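Local coordinates for protein lantibiotic dehydratase (Microbispora corallina, PDB 5EHK) that probably dehydrates serine and threonine residues of the NAI-107 precursor peptide, using glutamyl-tRNA, during biosynthesis of this lantibiotic, at residues D10-V18 against R135-F143; A535-L543 against N581-S589. All coordinates share one frame; numbering follows the deposited sequence.

Interaction 1: residues D10-V18 against R135-F143; sequences DVFMVRTPV and RMRTRPTPF
Pro17, Val18 and Arg15 make a van der Waals contact, with no hydrogen bond across it, between the end of strand 6-17 and the region where helix 119-138 gives way to a proline-containing loop. Pro17 lies at its middle. Its ring rests on main chain more than on side chains: CB comes 3.3 Å from Met136 O, CG packs at the Thr138 carbonyl carbon, and CD lies 3.7 Å from Pro140 CA. Along this surface the chain turns, and Arg135 O accepts the backbone N-H groups of both Thr138 and Arg139. One residue on, Val18 CG2 meets Met136 CG at 3.4 Å. With CG anti to its own backbone N (chi1 -166°), Met136 runs out extended, and its CE also reaches Val18 CG2, at 3.6 Å.

Strand 6-17 pairs antiparallel with strands 147-155 and 785-792, a position consistent with the N-terminal, glutamylating part of a lantibiotic dehydratase. The helix end and its loop abut the strand near its last residues, and the model breaks off after Val18.

Two residues before Pro17, Arg15 lies across Pro142. Its CB is 3.2 Å from Pro140 O, and its CD sits 3.5 Å from Pro142 CD, so the aliphatic part of the chain does the touching while NH1 forms a salt bridge with Glu785. Thr16 N also approaches Pro140 O, but at too poor an angle to bond. The Arg135 guanidinium, on the helix, has Phe143 CD2 over the centre of one face and Arg139 NE offset on the opposite face. Pro142 in turn touches Val149 of strand 147-155, and Pro140 touches Glu785.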
loop_
_atom_site.group_PDB
_atom_site.type_symbol
_atom_site.label_atom_id
_atom_site.label_comp_id
_atom_site.label_asym_id
_atom_site.label_seq_id
_atom_site.Cartn_x
_atom_site.Cartn_y
_atom_site.Cartn_z
ATOM N N ASP A 10 -35.729 13.777 -23.923
ATOM C CA ASP A 10 -36.224 14.037 -25.272
ATOM C C ASP A 10 -35.204 14.850 -26.048
ATOM O O ASP A 10 -34.919 14.540 -27.203
ATOM C CB ASP A 10 -37.516 14.859 -25.256
ATOM C CG ASP A 10 -38.714 14.075 -24.782
ATOM O OD1 ASP A 10 -38.653 12.829 -24.762
ATOM O OD2 ASP A 10 -39.737 14.722 -24.473
ATOM N N VAL A 11 -34.658 15.891 -25.413
ATOM C CA VAL A 11 -33.704 16.772 -26.081
ATOM C C VAL A 11 -32.298 16.386 -25.706
ATOM O O VAL A 11 -32.090 15.677 -24.713
ATOM C CB VAL A 11 -33.908 18.248 -25.724
ATOM C CG1 VAL A 11 -35.317 18.680 -26.071
ATOM C CG2 VAL A 11 -33.620 18.480 -24.251
ATOM N N PHE A 12 -31.339 16.851 -26.502
ATOM C CA PHE A 12 -29.935 16.607 -26.244
ATOM C C PHE A 12 -29.126 17.732 -26.836
ATOM O O PHE A 12 -29.652 18.499 -27.623
ATOM C CB PHE A 12 -29.482 15.242 -26.785
ATOM C CG PHE A 12 -29.827 14.990 -28.232
ATOM C CD1 PHE A 12 -29.191 15.692 -29.254
ATOM C CD2 PHE A 12 -30.758 14.016 -28.572
ATOM C CE1 PHE A 12 -29.491 15.446 -30.575
ATOM C CE2 PHE A 12 -31.060 13.767 -29.890
ATOM C CZ PHE A 12 -30.427 14.487 -30.893
ATOM N N MET A 13 -27.867 17.869 -26.420
ATOM C CA MET A 13 -27.013 18.932 -26.942
ATOM C C MET A 13 -26.082 18.362 -28.000
ATOM O O MET A 13 -25.799 17.172 -27.999
ATOM C CB MET A 13 -26.218 19.621 -25.829
ATOM C CG MET A 13 -25.566 20.934 -26.256
ATOM S SD MET A 13 -24.408 21.676 -25.074
ATOM C CE MET A 13 -22.996 20.573 -25.208
ATOM N N VAL A 14 -25.623 19.212 -28.908
ATOM C CA VAL A 14 -24.749 18.789 -29.987
ATOM C C VAL A 14 -23.553 19.696 -29.940
ATOM O O VAL A 14 -23.714 20.905 -29.758
ATOM C CB VAL A 14 -25.419 18.955 -31.359
ATOM C CG1 VAL A 14 -24.478 18.511 -32.460
ATOM C CG2 VAL A 14 -26.715 18.164 -31.407
ATOM N N ARG A 15 -22.359 19.110 -30.024
ATOM C CA ARG A 15 -21.127 19.882 -30.154
ATOM C C ARG A 15 -20.639 19.665 -31.562
ATOM O O ARG A 15 -20.696 18.543 -32.062
ATOM C CB ARG A 15 -20.038 19.391 -29.202
ATOM C CG ARG A 15 -20.459 19.022 -27.794
ATOM C CD ARG A 15 -19.232 18.586 -26.997
ATOM N NE ARG A 15 -19.537 18.337 -25.594
ATOM C CZ ARG A 15 -19.477 17.132 -25.033
ATOM N NH1 ARG A 15 -19.117 16.067 -25.748
ATOM N NH2 ARG A 15 -19.783 16.987 -23.759
ATOM N N THR A 16 -20.166 20.715 -32.215
ATOM C CA THR A 16 -19.711 20.578 -33.595
ATOM C C THR A 16 -18.784 21.706 -34.056
ATOM O O THR A 16 -18.919 22.837 -33.596
ATOM C CB THR A 16 -20.931 20.436 -34.516
ATOM O OG1 THR A 16 -21.004 19.080 -34.976
ATOM C CG2 THR A 16 -20.884 21.412 -35.706
ATOM N N PRO A 17 -17.831 21.403 -34.958
ATOM C CA PRO A 17 -16.991 22.491 -35.482
ATOM C C PRO A 17 -17.685 23.306 -36.588
ATOM O O PRO A 17 -18.634 22.813 -37.196
ATOM C CB PRO A 17 -15.777 21.739 -36.045
ATOM C CG PRO A 17 -16.319 20.403 -36.435
ATOM C CD PRO A 17 -17.429 20.083 -35.476
ATOM N N VAL A 18 -17.215 24.523 -36.858
ATOM C CA VAL A 18 -17.832 25.331 -37.911
ATOM C C VAL A 18 -17.670 24.647 -39.266
ATOM O O VAL A 18 -18.619 24.586 -40.046
ATOM C CB VAL A 18 -17.233 26.742 -38.020
ATOM C CG1 VAL A 18 -16.936 27.318 -36.654
ATOM C CG2 VAL A 18 -15.991 26.695 -38.849
ATOM N N ARG A 135 -8.611 21.880 -36.463
ATOM C CA ARG A 135 -9.577 21.971 -35.383
ATOM C C ARG A 135 -10.885 22.516 -35.887
ATOM O O ARG A 135 -11.938 21.945 -35.613
ATOM C CB ARG A 135 -9.107 22.873 -34.253
ATOM C CG ARG A 135 -9.892 22.629 -32.986
ATOM C CD ARG A 135 -9.937 23.824 -32.065
ATOM N NE ARG A 135 -10.363 23.381 -30.745
ATOM C CZ ARG A 135 -9.533 23.067 -29.757
ATOM N NH1 ARG A 135 -8.217 23.203 -29.915
ATOM N NH2 ARG A 135 -10.025 22.651 -28.600
ATOM N N MET A 136 -10.802 23.621 -36.621
ATOM C CA MET A 136 -11.980 24.361 -37.070
ATOM C C MET A 136 -12.871 23.520 -37.964
ATOM O O MET A 136 -14.082 23.767 -38.096
ATOM C CB MET A 136 -11.570 25.621 -37.819
ATOM C CG MET A 136 -12.712 26.578 -38.020
ATOM S SD MET A 136 -12.190 28.226 -38.522
ATOM C CE MET A 136 -13.550 29.194 -37.862
ATOM N N ARG A 137 -12.268 22.497 -38.551
ATOM C CA ARG A 137 -12.968 21.701 -39.525
ATOM C C ARG A 137 -13.281 20.285 -39.022
ATOM O O ARG A 137 -14.056 19.554 -39.634
ATOM C CB ARG A 137 -12.228 21.779 -40.875
ATOM C CG ARG A 137 -12.293 23.227 -41.474
ATOM C CD ARG A 137 -11.282 23.553 -42.589
ATOM N NE ARG A 137 -11.426 22.642 -43.735
ATOM C CZ ARG A 137 -12.251 22.801 -44.777
ATOM N NH1 ARG A 137 -13.052 23.862 -44.880
ATOM N NH2 ARG A 137 -12.268 21.872 -45.726
ATOM N N THR A 138 -12.716 19.912 -37.878
ATOM C CA THR A 138 -12.906 18.558 -37.358
ATOM C C THR A 138 -13.178 18.392 -35.872
ATOM O O THR A 138 -13.757 17.386 -35.495
ATOM C CB THR A 138 -11.730 17.630 -37.711
ATOM O OG1 THR A 138 -10.499 18.231 -37.272
ATOM C CG2 THR A 138 -11.680 17.376 -39.213
ATOM N N ARG A 139 -12.752 19.332 -35.028
ATOM C CA ARG A 139 -12.913 19.158 -33.565
ATOM C C ARG A 139 -14.190 19.683 -32.945
ATOM O O ARG A 139 -14.334 20.888 -32.729
ATOM C CB ARG A 139 -11.743 19.756 -32.764
ATOM C CG ARG A 139 -11.897 19.564 -31.251
ATOM C CD ARG A 139 -10.953 18.559 -30.688
ATOM N NE ARG A 139 -9.918 19.212 -29.898
ATOM C CZ ARG A 139 -9.811 19.120 -28.577
ATOM N NH1 ARG A 139 -10.669 18.386 -27.882
ATOM N NH2 ARG A 139 -8.829 19.757 -27.957
ATOM N N PRO A 140 -15.073 18.760 -32.549
ATOM C CA PRO A 140 -16.383 19.138 -32.007
ATOM C C PRO A 140 -16.320 19.861 -30.665
ATOM O O PRO A 140 -17.300 20.520 -30.322
ATOM C CB PRO A 140 -17.101 17.794 -31.845
ATOM C CG PRO A 140 -16.000 16.781 -31.755
ATOM C CD PRO A 140 -14.862 17.306 -32.578
ATOM N N THR A 141 -15.197 19.796 -29.955
ATOM C CA THR A 141 -15.126 20.359 -28.611
ATOM C C THR A 141 -15.353 21.873 -28.651
ATOM O O THR A 141 -14.597 22.593 -29.315
ATOM C CB THR A 141 -13.765 20.052 -27.952
ATOM O OG1 THR A 141 -13.436 18.675 -28.141
ATOM C CG2 THR A 141 -13.798 20.376 -26.469
ATOM N N PRO A 142 -16.438 22.345 -28.006
ATOM C CA PRO A 142 -16.794 23.766 -28.094
ATOM C C PRO A 142 -15.677 24.613 -27.541
ATOM O O PRO A 142 -15.414 24.588 -26.343
ATOM C CB PRO A 142 -18.056 23.869 -27.236
ATOM C CG PRO A 142 -18.675 22.537 -27.330
ATOM C CD PRO A 142 -17.500 21.566 -27.342
ATOM N N PHE A 143 -14.991 25.312 -28.431
ATOM C CA PHE A 143 -13.890 26.177 -28.055
ATOM C C PHE A 143 -14.288 27.646 -28.318
ATOM O O PHE A 143 -15.281 28.120 -27.767
ATOM C CB PHE A 143 -12.580 25.757 -28.744
ATOM C CG PHE A 143 -11.362 26.427 -28.175
ATOM C CD1 PHE A 143 -11.417 27.059 -26.924
ATOM C CD2 PHE A 143 -10.178 26.464 -28.884
ATOM C CE1 PHE A 143 -10.313 27.702 -26.390
ATOM C CE2 PHE A 143 -9.054 27.106 -28.350
ATOM C CZ PHE A 143 -9.128 27.724 -27.105
#

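Interaction 2: residues A535-L543 against N581-S589; sequences ATLGRFTGL and NLAHTPSYS
Thr541 and Pro586 mark one close-packed part of this contact. Thr541 OG1 stands 3.3 Å from Pro586 CD, and Gly538 O reaches the same carbon at 3.4 Å, so the CD and CG end of the proline ring lies against the turn that brings Thr541 N back to Gly538 O. Beside it, Thr585 CG2 packs on the backbone at Arg539, 3.7 Å from Arg539 N and 3.8 Å from Arg539 CB. The packing continues along the arginine. Its CG sits between the backbone N and the carbonyl carbon (chi1 70°), and from there the chain runs extended alongside Leu582, which lays CD2 over one face of the guanidinium, 3.4 Å from NH1; Phe540 CZ lies over the opposite face. NH1 has a long, weak ion pair with Asp369.

Elsewhere the contact is looser. Tyr588 OH just approaches Thr541 CG2, at 4.0 Å. No direct hydrogen bond crosses, but one water donates to both Arg539 O and His584 O.

Two connecting loops thus meet, one leading into helix 545-556 and the other joining helix 577-580 to strand 591-595 of a mixed sheet, the second bent by an inverse gamma turn centred on His584.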
loop_
_atom_site.group_PDB
_atom_site.type_symbol
_atom_site.label_atom_id
_atom_site.label_comp_id
_atom_site.label_asym_id
_atom_site.label_seq_id
_atom_site.Cartn_x
_atom_site.Cartn_y
_atom_site.Cartn_z
ATOM N N ALA A 535 -25.577 18.582 -16.589
ATOM C CA ALA A 535 -24.305 19.188 -16.229
ATOM C C ALA A 535 -23.572 19.727 -17.449
ATOM O O ALA A 535 -23.063 20.850 -17.419
ATOM C CB ALA A 535 -23.432 18.187 -15.492
ATOM N N THR A 536 -23.525 18.929 -18.517
ATOM C CA THR A 536 -22.803 19.338 -19.711
ATOM C C THR A 536 -23.512 20.498 -20.420
ATOM O O THR A 536 -22.871 21.377 -20.986
ATOM C CB THR A 536 -22.621 18.166 -20.708
ATOM O OG1 THR A 536 -21.897 17.107 -20.074
ATOM C CG2 THR A 536 -21.837 18.623 -21.947
ATOM N N LEU A 537 -24.837 20.513 -20.358
ATOM C CA LEU A 537 -25.614 21.529 -21.059
ATOM C C LEU A 537 -25.526 22.871 -20.329
ATOM O O LEU A 537 -25.760 23.936 -20.910
ATOM C CB LEU A 537 -27.075 21.086 -21.191
ATOM C CG LEU A 537 -27.437 19.907 -22.107
ATOM C CD1 LEU A 537 -26.875 18.566 -21.661
ATOM C CD2 LEU A 537 -28.932 19.806 -22.199
ATOM N N GLY A 538 -25.174 22.788 -19.050
ATOM C CA GLY A 538 -25.250 23.897 -18.129
ATOM C C GLY A 538 -24.717 25.243 -18.561
ATOM O O GLY A 538 -25.457 26.234 -18.524
ATOM N N ARG A 539 -23.448 25.297 -18.963
ATOM C CA ARG A 539 -22.806 26.577 -19.262
ATOM C C ARG A 539 -23.185 27.137 -20.654
ATOM O O ARG A 539 -22.700 28.187 -21.080
ATOM C CB ARG A 539 -21.291 26.434 -19.148
ATOM C CG ARG A 539 -20.696 25.594 -20.255
ATOM C CD ARG A 539 -19.270 25.995 -20.496
ATOM N NE ARG A 539 -18.593 25.147 -21.463
ATOM C CZ ARG A 539 -17.850 25.636 -22.457
ATOM N NH1 ARG A 539 -17.728 26.951 -22.613
ATOM N NH2 ARG A 539 -17.249 24.814 -23.315
ATOM N N PHE A 540 -24.034 26.408 -21.366
ATOM C CA PHE A 540 -24.505 26.825 -22.683
ATOM C C PHE A 540 -25.928 27.365 -22.579
ATOM O O PHE A 540 -26.628 27.532 -23.592
ATOM C CB PHE A 540 -24.425 25.657 -23.673
ATOM C CG PHE A 540 -23.017 25.173 -23.913
ATOM C CD1 PHE A 540 -22.063 26.024 -24.453
ATOM C CD2 PHE A 540 -22.639 23.884 -23.560
ATOM C CE1 PHE A 540 -20.769 25.583 -24.658
ATOM C CE2 PHE A 540 -21.351 23.436 -23.774
ATOM C CZ PHE A 540 -20.415 24.284 -24.322
ATOM N N THR A 541 -26.342 27.618 -21.336
ATOM C CA THR A 541 -27.665 28.155 -21.028
ATOM C C THR A 541 -27.861 29.529 -21.678
ATOM O O THR A 541 -26.968 30.376 -21.646
ATOM C CB THR A 541 -27.863 28.245 -19.504
ATOM O OG1 THR A 541 -27.753 26.931 -18.935
ATOM C CG2 THR A 541 -29.224 28.822 -19.168
ATOM N N GLY A 542 -29.038 29.741 -22.260
ATOM C CA GLY A 542 -29.326 30.951 -23.018
ATOM C C GLY A 542 -29.199 30.734 -24.520
ATOM O O GLY A 542 -30.027 31.202 -25.302
ATOM N N LEU A 543 -28.151 30.018 -24.918
ATOM C CA LEU A 543 -27.877 29.720 -26.324
ATOM C C LEU A 543 -28.919 28.814 -26.974
ATOM O O LEU A 543 -29.261 28.991 -28.144
ATOM C CB LEU A 543 -26.489 29.107 -26.480
ATOM C CG LEU A 543 -25.413 30.128 -26.804
ATOM C CD1 LEU A 543 -25.589 31.396 -25.973
ATOM C CD2 LEU A 543 -24.046 29.522 -26.568
ATOM N N ASN A 581 -14.408 30.418 -15.936
ATOM C CA ASN A 581 -15.200 30.791 -17.113
ATOM C C ASN A 581 -16.220 29.729 -17.504
ATOM O O ASN A 581 -17.093 29.990 -18.324
ATOM C CB ASN A 581 -14.292 31.041 -18.320
ATOM C CG ASN A 581 -13.570 32.364 -18.244
ATOM O OD1 ASN A 581 -14.144 33.374 -17.828
ATOM N ND2 ASN A 581 -12.294 32.364 -18.618
ATOM N N LEU A 582 -16.120 28.542 -16.910
ATOM C CA LEU A 582 -17.004 27.434 -17.270
ATOM C C LEU A 582 -18.024 27.111 -16.188
ATOM O O LEU A 582 -18.593 26.027 -16.160
ATOM C CB LEU A 582 -16.186 26.187 -17.609
ATOM C CG LEU A 582 -15.056 26.360 -18.626
ATOM C CD1 LEU A 582 -14.327 25.054 -18.836
ATOM C CD2 LEU A 582 -15.605 26.883 -19.953
ATOM N N ALA A 583 -18.237 28.057 -15.287
ATOM C CA ALA A 583 -19.032 27.794 -14.103
ATOM C C ALA A 583 -20.283 28.652 -14.082
ATOM O O ALA A 583 -20.977 28.709 -13.065
ATOM C CB ALA A 583 -18.209 27.982 -12.829
ATOM N N HIS A 584 -20.553 29.341 -15.188
ATOM C CA HIS A 584 -21.787 30.128 -15.322
ATOM C C HIS A 584 -22.990 29.236 -15.612
ATOM O O HIS A 584 -23.517 29.236 -16.715
ATOM C CB HIS A 584 -21.614 31.158 -16.426
ATOM C CG HIS A 584 -20.492 32.105 -16.167
ATOM N ND1 HIS A 584 -20.472 32.939 -15.071
ATOM C CD2 HIS A 584 -19.324 32.311 -16.822
ATOM C CE1 HIS A 584 -19.351 33.640 -15.078
ATOM N NE2 HIS A 584 -18.635 33.276 -16.128
ATOM N N THR A 585 -23.443 28.505 -14.597
ATOM C CA THR A 585 -24.361 27.407 -14.795
ATOM C C THR A 585 -25.485 27.475 -13.794
ATOM O O THR A 585 -25.245 27.585 -12.615
ATOM C CB THR A 585 -23.613 26.117 -14.596
ATOM O OG1 THR A 585 -23.155 26.057 -13.245
ATOM C CG2 THR A 585 -22.408 26.072 -15.523
ATOM N N PRO A 586 -26.730 27.412 -14.268
ATOM C CA PRO A 586 -27.868 27.681 -13.391
ATOM C C PRO A 586 -28.211 26.532 -12.454
ATOM O O PRO A 586 -27.933 25.366 -12.738
ATOM C CB PRO A 586 -29.016 27.917 -14.377
ATOM C CG PRO A 586 -28.650 27.118 -15.581
ATOM C CD PRO A 586 -27.145 27.093 -15.647
ATOM N N SER A 587 -28.871 26.869 -11.364
ATOM C CA SER A 587 -29.312 25.888 -10.412
ATOM C C SER A 587 -30.827 25.767 -10.513
ATOM O O SER A 587 -31.535 26.788 -10.515
ATOM C CB SER A 587 -28.901 26.335 -9.014
ATOM O OG SER A 587 -29.679 25.722 -8.020
ATOM N N TYR A 588 -31.318 24.528 -10.627
ATOM C CA TYR A 588 -32.732 24.262 -10.846
ATOM C C TYR A 588 -33.334 23.369 -9.775
ATOM O O TYR A 588 -34.530 23.072 -9.803
ATOM C CB TYR A 588 -32.977 23.627 -12.212
ATOM C CG TYR A 588 -32.665 24.524 -13.385
ATOM C CD1 TYR A 588 -33.267 25.788 -13.506
ATOM C CD2 TYR A 588 -31.787 24.107 -14.385
ATOM C CE1 TYR A 588 -32.972 26.627 -14.591
ATOM C CE2 TYR A 588 -31.496 24.930 -15.472
ATOM C CZ TYR A 588 -32.093 26.187 -15.576
ATOM O OH TYR A 588 -31.813 26.998 -16.661
ATOM N N SER A 589 -32.513 22.878 -8.860
ATOM C CA SER A 589 -33.073 22.207 -7.702
ATOM C C SER A 589 -33.733 23.322 -6.891
ATOM O O SER A 589 -33.543 24.516 -7.174
ATOM C CB SER A 589 -31.956 21.509 -6.914
ATOM O OG SER A 589 -31.130 20.736 -7.792
HETATM O O HOH W 1 -23.936 30.378 -19.479
#

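How the interactions relate
Interactions 1 and 2 lie on the same side of the chain's centre, their own centres about 17 Å apart, and they touch directly. Residues 535-543 pack on both segments of interaction 1: Met13 SD and Pro142 CB reach the Phe540 ring, and Arg15 NH2 lies at Thr536 CG2. Both contacts are partly buried, and neither has a direct hydrogen bond across it. Interaction 1, farther from the centre of the chain, joins a sheet strand to a helix end through proline rings and aliphatic chains; interaction 2 joins two loops, with a water between carbonyls and a leucine methyl on a guanidinium face.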